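Local coordinates for protein inactive Zymogen C11 Protease (Parabacteroides distasonis, PDB 6MZO) that is the inactive zymogen of a clostripain-like C11 protease that probably cleaves peptide bonds once activated, at residues Phe157-Ala162 against Tyr180-Pro185; Val170-Arg175 against Asp233-Leu238; Ile227-Ser232 against Val302-Thr307. One frame throughout, in Å; residues are numbered along the deposited sequence.

Contact 1 of 3, residues Phe157-Ala162 against Tyr180-Pro185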
loop_
_atom_site.group_PDB
_atom_site.type_symbol
_atom_site.label_atom_id
_atom_site.label_comp_id
_atom_site.label_asym_id
_atom_site.label_seq_id
_atom_site.Cartn_x
_atom_site.Cartn_y
_atom_site.Cartn_z
ATOM N N PHE A 157 6.757 9.255 -3.377
ATOM C CA PHE A 157 5.647 8.321 -3.264
ATOM C C PHE A 157 6.061 7.058 -2.532
ATOM O O PHE A 157 7.263 6.698 -2.512
ATOM C CB PHE A 157 5.095 7.920 -4.664
ATOM C CG PHE A 157 6.092 7.121 -5.522
ATOM C CD1 PHE A 157 6.190 5.749 -5.454
ATOM C CD2 PHE A 157 6.984 7.768 -6.420
ATOM C CE1 PHE A 157 7.101 5.020 -6.202
ATOM C CE2 PHE A 157 7.919 6.997 -7.182
ATOM C CZ PHE A 157 7.981 5.652 -7.087
ATOM N N ILE A 158 5.056 6.407 -1.899
ATOM C CA ILE A 158 5.275 5.013 -1.502
ATOM C C ILE A 158 4.212 4.229 -2.229
ATOM O O ILE A 158 3.008 4.597 -2.161
ATOM C CB ILE A 158 5.151 4.748 0.034
ATOM C CG1 ILE A 158 6.229 5.526 0.809
ATOM C CG2 ILE A 158 5.219 3.234 0.288
ATOM C CD1 ILE A 158 5.958 5.590 2.388
ATOM N N LEU A 159 4.651 3.205 -2.963
ATOM C CA LEU A 159 3.735 2.294 -3.679
ATOM C C LEU A 159 3.673 1.012 -2.868
ATOM O O LEU A 159 4.681 0.326 -2.712
ATOM C CB LEU A 159 4.271 2.051 -5.088
ATOM C CG LEU A 159 3.412 1.236 -6.070
ATOM C CD1 LEU A 159 4.101 1.243 -7.470
ATOM C CD2 LEU A 159 3.241 -0.192 -5.693
ATOM N N PHE A 160 2.483 0.739 -2.307
ATOM C CA PHE A 160 2.324 -0.521 -1.541
ATOM C C PHE A 160 1.822 -1.608 -2.465
ATOM O O PHE A 160 0.633 -1.622 -2.825
ATOM C CB PHE A 160 1.329 -0.306 -0.393
ATOM C CG PHE A 160 1.856 0.535 0.739
ATOM C CD1 PHE A 160 2.834 0.031 1.592
ATOM C CD2 PHE A 160 1.330 1.812 0.970
ATOM C CE1 PHE A 160 3.302 0.782 2.642
ATOM C CE2 PHE A 160 1.814 2.578 2.073
ATOM C CZ PHE A 160 2.785 2.033 2.879
ATOM N N ASP A 161 2.691 -2.513 -2.872
ATOM C CA ASP A 161 2.253 -3.642 -3.673
ATOM C C ASP A 161 1.947 -4.744 -2.681
ATOM O O ASP A 161 2.763 -5.618 -2.396
ATOM C CB ASP A 161 3.356 -4.003 -4.738
ATOM C CG ASP A 161 2.830 -5.007 -5.763
ATOM O OD1 ASP A 161 1.834 -5.738 -5.490
ATOM O OD2 ASP A 161 3.464 -5.183 -6.789
ATOM N N ALA A 162 0.716 -4.660 -2.130
ATOM C CA ALA A 162 0.366 -5.389 -0.905
ATOM C C ALA A 162 -1.155 -5.325 -0.795
ATOM O O ALA A 162 -1.784 -4.545 -1.495
ATOM C CB ALA A 162 1.026 -4.747 0.347
ATOM N N TYR A 180 2.654 11.132 -1.713
ATOM C CA TYR A 180 1.556 10.360 -2.246
ATOM C C TYR A 180 1.692 8.905 -1.823
ATOM O O TYR A 180 2.760 8.418 -1.708
ATOM C CB TYR A 180 1.556 10.408 -3.787
ATOM C CG TYR A 180 1.265 11.770 -4.298
ATOM C CD1 TYR A 180 -0.006 12.196 -4.436
ATOM C CD2 TYR A 180 2.267 12.639 -4.572
ATOM C CE1 TYR A 180 -0.278 13.471 -4.856
ATOM C CE2 TYR A 180 2.013 13.915 -4.987
ATOM C CZ TYR A 180 0.739 14.330 -5.122
ATOM O OH TYR A 180 0.489 15.602 -5.532
ATOM N N ILE A 181 0.561 8.252 -1.639
ATOM C CA ILE A 181 0.521 6.852 -1.310
ATOM C C ILE A 181 -0.310 6.168 -2.395
ATOM O O ILE A 181 -1.358 6.582 -2.682
ATOM C CB ILE A 181 -0.175 6.592 0.040
ATOM C CG1 ILE A 181 0.535 7.297 1.177
ATOM C CG2 ILE A 181 -0.232 5.126 0.336
ATOM C CD1 ILE A 181 1.908 6.799 1.393
ATOM N N ILE A 182 0.202 5.089 -2.943
ATOM C CA ILE A 182 -0.467 4.336 -3.981
ATOM C C ILE A 182 -0.742 2.937 -3.460
ATOM O O ILE A 182 0.151 2.330 -2.981
ATOM C CB ILE A 182 0.418 4.217 -5.240
ATOM C CG1 ILE A 182 0.838 5.588 -5.717
ATOM C CG2 ILE A 182 -0.318 3.534 -6.365
ATOM C CD1 ILE A 182 1.886 5.569 -6.784
ATOM N N GLY A 183 -1.966 2.442 -3.588
ATOM C CA GLY A 183 -2.234 1.103 -3.067
ATOM C C GLY A 183 -3.605 0.628 -3.460
ATOM O O GLY A 183 -4.301 1.310 -4.229
ATOM N N SER A 184 -3.942 -0.547 -2.959
ATOM C CA SER A 184 -5.294 -1.108 -3.199
ATOM C C SER A 184 -6.031 -1.189 -1.918
ATOM O O SER A 184 -5.474 -1.623 -0.890
ATOM C CB SER A 184 -5.204 -2.507 -3.823
ATOM O OG SER A 184 -6.507 -3.126 -3.958
ATOM N N PRO A 185 -7.317 -0.824 -1.923
ATOM C CA PRO A 185 -8.149 -1.113 -0.732
ATOM C C PRO A 185 -8.525 -2.547 -0.603
ATOM O O PRO A 185 -9.067 -2.890 0.447
ATOM C CB PRO A 185 -9.388 -0.252 -0.910
ATOM C CG PRO A 185 -9.456 -0.007 -2.449
ATOM C CD PRO A 185 -8.017 0.014 -2.949
HETATM O O HOH W 1 -1.862 -1.781 -1.560
#
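Phe-160 and Ile-181 meet as a flat ring against a branched side chain: the methyl CG2 of Ile-181 comes up to the ring edge, near its plane, 3.7 Å from Phe-160 CE2. Over one face of that ring, above its centre, lies CG2 of Ile-158, so one methyl from its own strand lies over a face and one from the next strand lies at an edge. Ile-181 turns its chain end back (chi2 -64°), which lays CD1 against the branch point of its neighbour, 4.1 Å from Ile-158 CB. The opposite face of the sheet carries Leu-159 beside Ile-182, whose CB sits 4.1 Å from Leu-159 CA. The strands run parallel, about 16° apart, joined by hydrogen bonds from Ile-158 N to Tyr-180 O, Ile-182 N to Ile-158 O (3.0 Å) and Phe-160 N to Ile-182 O (2.9 Å). Farther on, a water takes over, donating hydrogen bonds to the carbonyls of Phe-160 and Ala-162 and accepting one from Ser-184 N. The two strands and helix 168-173 form a beta-alpha-beta crossover inside the sheet, with strand 109-115 backbone-bonded to the other edge of strand 155-162 through Leu-159, Phe-174 edge-to-face with Phe-160, and helix 209-220 packed on Leu-159 and Ile-182.

Contact 2 of 3, residues Val170-Arg175 against Asp233-Leu238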
loop_
_atom_site.group_PDB
_atom_site.type_symbol
_atom_site.label_atom_id
_atom_site.label_comp_id
_atom_site.label_asym_id
_atom_site.label_seq_id
_atom_site.Cartn_x
_atom_site.Cartn_y
_atom_site.Cartn_z
ATOM N N VAL A 170 -3.794 3.751 7.184
ATOM C CA VAL A 170 -2.447 3.753 6.556
ATOM C C VAL A 170 -2.134 5.074 5.901
ATOM O O VAL A 170 -0.996 5.647 6.029
ATOM C CB VAL A 170 -2.335 2.562 5.521
ATOM C CG1 VAL A 170 -1.113 2.746 4.573
ATOM C CG2 VAL A 170 -2.368 1.235 6.257
ATOM N N ALA A 171 -3.075 5.595 5.101
ATOM C CA ALA A 171 -2.757 6.880 4.452
ATOM C C ALA A 171 -2.436 7.946 5.542
ATOM O O ALA A 171 -1.524 8.836 5.365
ATOM C CB ALA A 171 -3.935 7.330 3.590
ATOM N N TYR A 172 -3.139 7.872 6.672
ATOM C CA TYR A 172 -2.900 8.858 7.710
ATOM C C TYR A 172 -1.533 8.620 8.361
ATOM O O TYR A 172 -0.741 9.585 8.603
ATOM C CB TYR A 172 -3.995 8.793 8.783
ATOM C CG TYR A 172 -3.948 9.912 9.780
ATOM C CD1 TYR A 172 -4.247 11.213 9.392
ATOM C CD2 TYR A 172 -3.738 9.660 11.121
ATOM C CE1 TYR A 172 -4.288 12.242 10.349
ATOM C CE2 TYR A 172 -3.730 10.717 12.125
ATOM C CZ TYR A 172 -4.055 11.985 11.670
ATOM O OH TYR A 172 -4.067 12.945 12.621
ATOM N N ALA A 173 -1.234 7.357 8.634
ATOM C CA ALA A 173 0.041 7.036 9.364
ATOM C C ALA A 173 1.261 7.459 8.556
ATOM O O ALA A 173 2.297 7.830 9.188
ATOM C CB ALA A 173 0.137 5.544 9.667
ATOM N N PHE A 174 1.166 7.348 7.241
ATOM C CA PHE A 174 2.339 7.657 6.390
ATOM C C PHE A 174 2.323 9.044 5.816
ATOM O O PHE A 174 3.166 9.347 4.946
ATOM C CB PHE A 174 2.494 6.613 5.254
ATOM C CG PHE A 174 2.882 5.245 5.790
ATOM C CD1 PHE A 174 1.890 4.336 6.227
ATOM C CD2 PHE A 174 4.205 4.897 5.933
ATOM C CE1 PHE A 174 2.227 3.114 6.776
ATOM C CE2 PHE A 174 4.569 3.678 6.487
ATOM C CZ PHE A 174 3.568 2.780 6.931
ATOM N N ARG A 175 1.406 9.903 6.266
ATOM C CA ARG A 175 1.227 11.223 5.608
ATOM C C ARG A 175 2.467 12.101 5.706
ATOM O O ARG A 175 2.650 12.971 4.863
ATOM C CB ARG A 175 0.024 11.968 6.215
ATOM C CG ARG A 175 0.232 12.411 7.664
ATOM C CD ARG A 175 -1.152 12.852 8.212
ATOM N NE ARG A 175 -1.052 13.501 9.491
ATOM C CZ ARG A 175 -0.781 12.873 10.642
ATOM N NH1 ARG A 175 -0.591 11.570 10.621
ATOM N NH2 ARG A 175 -0.649 13.519 11.800
ATOM N N ASP A 233 -0.793 15.548 1.876
ATOM C CA ASP A 233 -1.066 16.797 2.605
ATOM C C ASP A 233 -2.552 17.176 2.710
ATOM O O ASP A 233 -2.878 18.258 3.214
ATOM C CB ASP A 233 -0.259 17.951 1.988
ATOM C CG ASP A 233 -0.613 18.240 0.547
ATOM O OD1 ASP A 233 -1.621 17.777 0.017
ATOM O OD2 ASP A 233 0.163 19.042 -0.073
ATOM N N GLU A 234 -3.442 16.252 2.324
ATOM C CA GLU A 234 -4.892 16.456 2.477
ATOM C C GLU A 234 -5.395 15.587 3.632
ATOM O O GLU A 234 -6.519 15.704 4.064
ATOM C CB GLU A 234 -5.643 16.093 1.220
ATOM C CG GLU A 234 -5.157 16.871 0.003
ATOM C CD GLU A 234 -5.631 18.326 -0.026
ATOM O OE1 GLU A 234 -6.414 18.746 0.854
ATOM O OE2 GLU A 234 -5.264 19.001 -1.025
ATOM N N LEU A 235 -4.482 14.757 4.149
ATOM C CA LEU A 235 -4.962 13.800 5.184
ATOM C C LEU A 235 -5.252 14.443 6.513
ATOM O O LEU A 235 -6.172 13.967 7.232
ATOM C CB LEU A 235 -3.955 12.655 5.308
ATOM C CG LEU A 235 -4.352 11.409 4.560
ATOM C CD1 LEU A 235 -5.576 10.721 5.337
ATOM C CD2 LEU A 235 -4.766 11.629 3.153
ATOM N N ASP A 236 -4.545 15.511 6.871
ATOM C CA ASP A 236 -4.948 16.158 8.130
ATOM C C ASP A 236 -6.380 16.694 8.087
ATOM O O ASP A 236 -7.172 16.503 9.059
ATOM C CB ASP A 236 -3.989 17.304 8.475
ATOM C CG ASP A 236 -2.646 16.818 8.942
ATOM O OD1 ASP A 236 -2.582 15.870 9.717
ATOM O OD2 ASP A 236 -1.620 17.417 8.536
ATOM N N GLU A 237 -6.755 17.257 6.942
ATOM C CA GLU A 237 -8.095 17.780 6.823
ATOM C C GLU A 237 -9.095 16.619 6.853
ATOM O O GLU A 237 -10.160 16.711 7.478
ATOM C CB GLU A 237 -8.245 18.583 5.535
ATOM C CG GLU A 237 -9.665 19.091 5.375
ATOM C CD GLU A 237 -9.900 19.756 4.046
ATOM O OE1 GLU A 237 -8.995 20.487 3.576
ATOM O OE2 GLU A 237 -10.984 19.526 3.462
ATOM N N LEU A 238 -8.748 15.501 6.211
ATOM C CA LEU A 238 -9.699 14.377 6.160
ATOM C C LEU A 238 -9.922 13.888 7.606
ATOM O O LEU A 238 -11.052 13.579 8.023
ATOM C CB LEU A 238 -9.160 13.263 5.224
ATOM C CG LEU A 238 -10.060 12.018 5.116
ATOM C CD1 LEU A 238 -11.454 12.363 4.605
ATOM C CD2 LEU A 238 -9.360 11.100 4.170
HETATM O O HOH W 2 -3.923 15.682 11.939
#
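Arg-175 reaches Asp-236 because its CG stands between the backbone N and the carbonyl carbon (chi1 68°), the chain then runs extended to NE, and a turn at the last torsion (chi4 -73°) swings the guanidinium back over Tyr-172. This is the place where the end of helix 168-173, the helix of a beta-alpha-beta unit, meets the first turn of helix 235-246 beside the central sheet. Tyr-172 has CG anti to its own backbone N, which presents a ring face to the arginine: NH1 of Arg-175 lies above the ring centre, 3.4 Å from its plane. The same NH1 bonds Tyr-172 O at 2.8 Å, within the guanidinium plane, while Arg-175 N reaches that oxygen from the opposite face of the carbonyl, so two donors grip it. NH1 also makes a salt bridge to Glu-351, a second acid for this arginine besides Asp-236. Across the contact, Arg-175 NE forms a salt bridge to Asp-236 OD1 at 2.8 Å, meeting the carboxylate from above its plane; the two flat groups stand nearly perpendicular, 84° apart. Leu-235 supplies the apolar part of the contact. Its CD1 rests 4.2 Å from Ala-171 CB and its CB packs 4.0 Å from Arg-175 CD, so the aliphatic stem of the arginine crosses the leucine on its way to the acid. The phenol of Tyr-172 is hydrogen-bonded to Asp-355, and a water also spans the gap, donating to Tyr-172 OH and, at 2.6 Å, to Asp-236 OD1.

Contact 3 of 3, residues Ile227-Ser232 against Val302-Thr307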
loop_
_atom_site.group_PDB
_atom_site.type_symbol
_atom_site.label_atom_id
_atom_site.label_comp_id
_atom_site.label_asym_id
_atom_site.label_seq_id
_atom_site.Cartn_x
_atom_site.Cartn_y
_atom_site.Cartn_z
ATOM N N ILE A 227 -7.700 0.220 -7.235
ATOM C CA ILE A 227 -6.483 1.019 -6.994
ATOM C C ILE A 227 -6.918 2.411 -6.544
ATOM O O ILE A 227 -8.038 2.876 -6.859
ATOM C CB ILE A 227 -5.610 1.082 -8.289
ATOM C CG1 ILE A 227 -4.193 1.630 -7.995
ATOM C CG2 ILE A 227 -6.382 1.801 -9.393
ATOM C CD1 ILE A 227 -3.464 0.565 -7.229
ATOM N N SER A 228 -6.085 3.045 -5.740
ATOM C CA SER A 228 -6.259 4.457 -5.396
ATOM C C SER A 228 -4.979 5.120 -5.048
ATOM O O SER A 228 -3.955 4.447 -4.761
ATOM C CB SER A 228 -7.227 4.623 -4.232
ATOM O OG SER A 228 -6.796 3.887 -3.095
ATOM N N VAL A 229 -5.027 6.436 -5.185
ATOM C CA VAL A 229 -3.873 7.265 -4.893
ATOM C C VAL A 229 -4.262 8.371 -3.915
ATOM O O VAL A 229 -5.223 9.135 -4.197
ATOM C CB VAL A 229 -3.369 7.966 -6.161
ATOM C CG1 VAL A 229 -2.144 8.808 -5.819
ATOM C CG2 VAL A 229 -2.954 6.991 -7.208
ATOM N N MET A 230 -3.533 8.487 -2.816
ATOM C CA MET A 230 -3.887 9.471 -1.778
ATOM C C MET A 230 -2.840 10.560 -1.743
ATOM O O MET A 230 -1.613 10.299 -1.833
ATOM C CB MET A 230 -4.026 8.787 -0.390
ATOM C CG MET A 230 -5.387 8.184 -0.088
ATOM S SD MET A 230 -5.924 6.968 -1.283
ATOM C CE MET A 230 -4.651 5.717 -0.999
ATOM N N LYS A 231 -3.319 11.814 -1.606
ATOM C CA LYS A 231 -2.453 12.980 -1.538
ATOM C C LYS A 231 -2.241 13.326 -0.048
ATOM O O LYS A 231 -3.150 13.828 0.655
ATOM C CB LYS A 231 -3.095 14.181 -2.320
ATOM C CG LYS A 231 -2.171 15.423 -2.434
ATOM C CD LYS A 231 -2.869 16.379 -3.422
ATOM C CE LYS A 231 -2.100 17.691 -3.530
ATOM N NZ LYS A 231 -2.493 18.507 -2.377
ATOM N N SER A 232 -1.027 13.063 0.450
ATOM C CA SER A 232 -0.815 13.095 1.893
ATOM C C SER A 232 -1.074 14.430 2.560
ATOM O O SER A 232 -1.563 14.455 3.726
ATOM C CB SER A 232 0.624 12.619 2.243
ATOM O OG SER A 232 0.798 11.287 1.793
ATOM N N VAL A 302 -8.405 11.696 -2.016
ATOM C CA VAL A 302 -8.288 10.531 -2.893
ATOM C C VAL A 302 -8.260 11.103 -4.343
ATOM O O VAL A 302 -9.343 11.417 -4.935
ATOM C CB VAL A 302 -9.390 9.559 -2.667
ATOM C CG1 VAL A 302 -9.222 8.340 -3.643
ATOM C CG2 VAL A 302 -9.392 9.011 -1.195
ATOM N N ILE A 303 -7.069 11.299 -4.907
ATOM C CA ILE A 303 -6.967 12.071 -6.130
ATOM C C ILE A 303 -7.196 11.246 -7.368
ATOM O O ILE A 303 -7.501 11.826 -8.429
ATOM C CB ILE A 303 -5.613 12.843 -6.272
ATOM C CG1 ILE A 303 -4.435 11.844 -6.319
ATOM C CG2 ILE A 303 -5.545 13.860 -5.127
ATOM C CD1 ILE A 303 -3.162 12.546 -6.878
ATOM N N TYR A 304 -7.086 9.913 -7.226
ATOM C CA TYR A 304 -7.421 9.001 -8.311
ATOM C C TYR A 304 -7.901 7.734 -7.681
ATOM O O TYR A 304 -7.314 7.284 -6.680
ATOM C CB TYR A 304 -6.196 8.742 -9.203
ATOM C CG TYR A 304 -6.524 7.736 -10.302
ATOM C CD1 TYR A 304 -7.082 8.137 -11.509
ATOM C CD2 TYR A 304 -6.359 6.367 -10.057
ATOM C CE1 TYR A 304 -7.385 7.210 -12.472
ATOM C CE2 TYR A 304 -6.664 5.386 -11.023
ATOM C CZ TYR A 304 -7.215 5.826 -12.203
ATOM O OH TYR A 304 -7.519 4.953 -13.243
ATOM N N LYS A 305 -8.966 7.137 -8.241
ATOM C CA LYS A 305 -9.397 5.804 -7.823
ATOM C C LYS A 305 -10.021 5.086 -9.005
ATOM O O LYS A 305 -10.587 5.709 -9.936
ATOM C CB LYS A 305 -10.357 5.860 -6.670
ATOM C CG LYS A 305 -11.752 6.443 -7.074
ATOM C CD LYS A 305 -12.743 6.296 -5.897
ATOM C CE LYS A 305 -14.120 6.790 -6.360
ATOM N NZ LYS A 305 -14.013 8.217 -6.600
ATOM N N ALA A 306 -9.882 3.777 -9.032
ATOM C CA ALA A 306 -10.518 3.014 -10.076
ATOM C C ALA A 306 -10.803 1.623 -9.577
ATOM O O ALA A 306 -10.061 1.055 -8.775
ATOM C CB ALA A 306 -9.662 2.966 -11.339
ATOM N N THR A 307 -11.907 1.049 -10.087
ATOM C CA THR A 307 -12.216 -0.325 -9.767
ATOM C C THR A 307 -12.897 -1.054 -10.943
ATOM O O THR A 307 -13.653 -0.450 -11.746
ATOM C CB THR A 307 -13.166 -0.422 -8.540
ATOM O OG1 THR A 307 -13.418 -1.791 -8.241
ATOM C CG2 THR A 307 -14.550 0.304 -8.850
#
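Ile-227 pairs with Ala-306 and Val-229 with Tyr-304 on two strands that run antiparallel, 174° apart, with a beta bulge where strand 302-307 carries one extra residue. Strand 302-307 is the outermost strand at this end of the mixed sheet. Ile-227 and Ala-306 exchange two backbone hydrogen bonds, Ile-227 N to Ala-306 O (2.9 Å) and Ala-306 N back to Ile-227 O. Farther along, Val-229 N goes to Tyr-304 O but Val-229 O accepts a hydrogen bond from Ile-303 N (2.9 Å), so the register slips by one and Met-230 faces Val-302.

Ile-303 is the extra residue of the bulge. Its CG1 sits between the backbone N and the carbonyl carbon (chi1 62°) and turns to Val-229 CG1, 3.8 Å away; its other branch, CG2, touches Lys-231 CB at 3.7 Å, the two side chains crossing at about a right angle. An alanine in place of Ile-303 would probably open a gap beside Val-229 CG1 and take away the apolar contact that CG2 gives the lysine stem. The amine of Lys-231 makes salt bridges to Asp-233 and Glu-234. On the face holding Ile-227, Val-229 and Tyr-304, helix 209-220 packs against the sheet, and Ile-227 CG2 reaches the ring edge of Tyr-304, 3.9 Å from CE2, while also lying 4.0 Å from Ala-306 CB. The other face carries Ser-228, whose OG bonds to Gly-330 O, and Met-230. The methionine chain, bent at chi2 and chi3, runs beside Val-302 and points the same way, its SD 4.0 Å from Val-302 CG2.

How the contacts relate
Contacts 1 and 3 belong to one sheet, their centres about 9 Å apart: strands 155-162, 178-183, 226-231 and 302-307 lie side by side in that order, running from the interior to the edge. Backbone hydrogen bonds, probably from Met-230 N to Ile-181 O and from Ser-228 N to Gly-183 O, join the two pairs. The centre of contact 2 is about 13 Å from each of theirs, on the side of the sheet bearing Ile-158 and Ile-181, where Phe-174 packs on both. Along the chain, contact 1 closes before contact 3 opens, while contact 2 interleaves with both, so its helices tie the parallel crossover to the antiparallel edge within a single clostripain-family region.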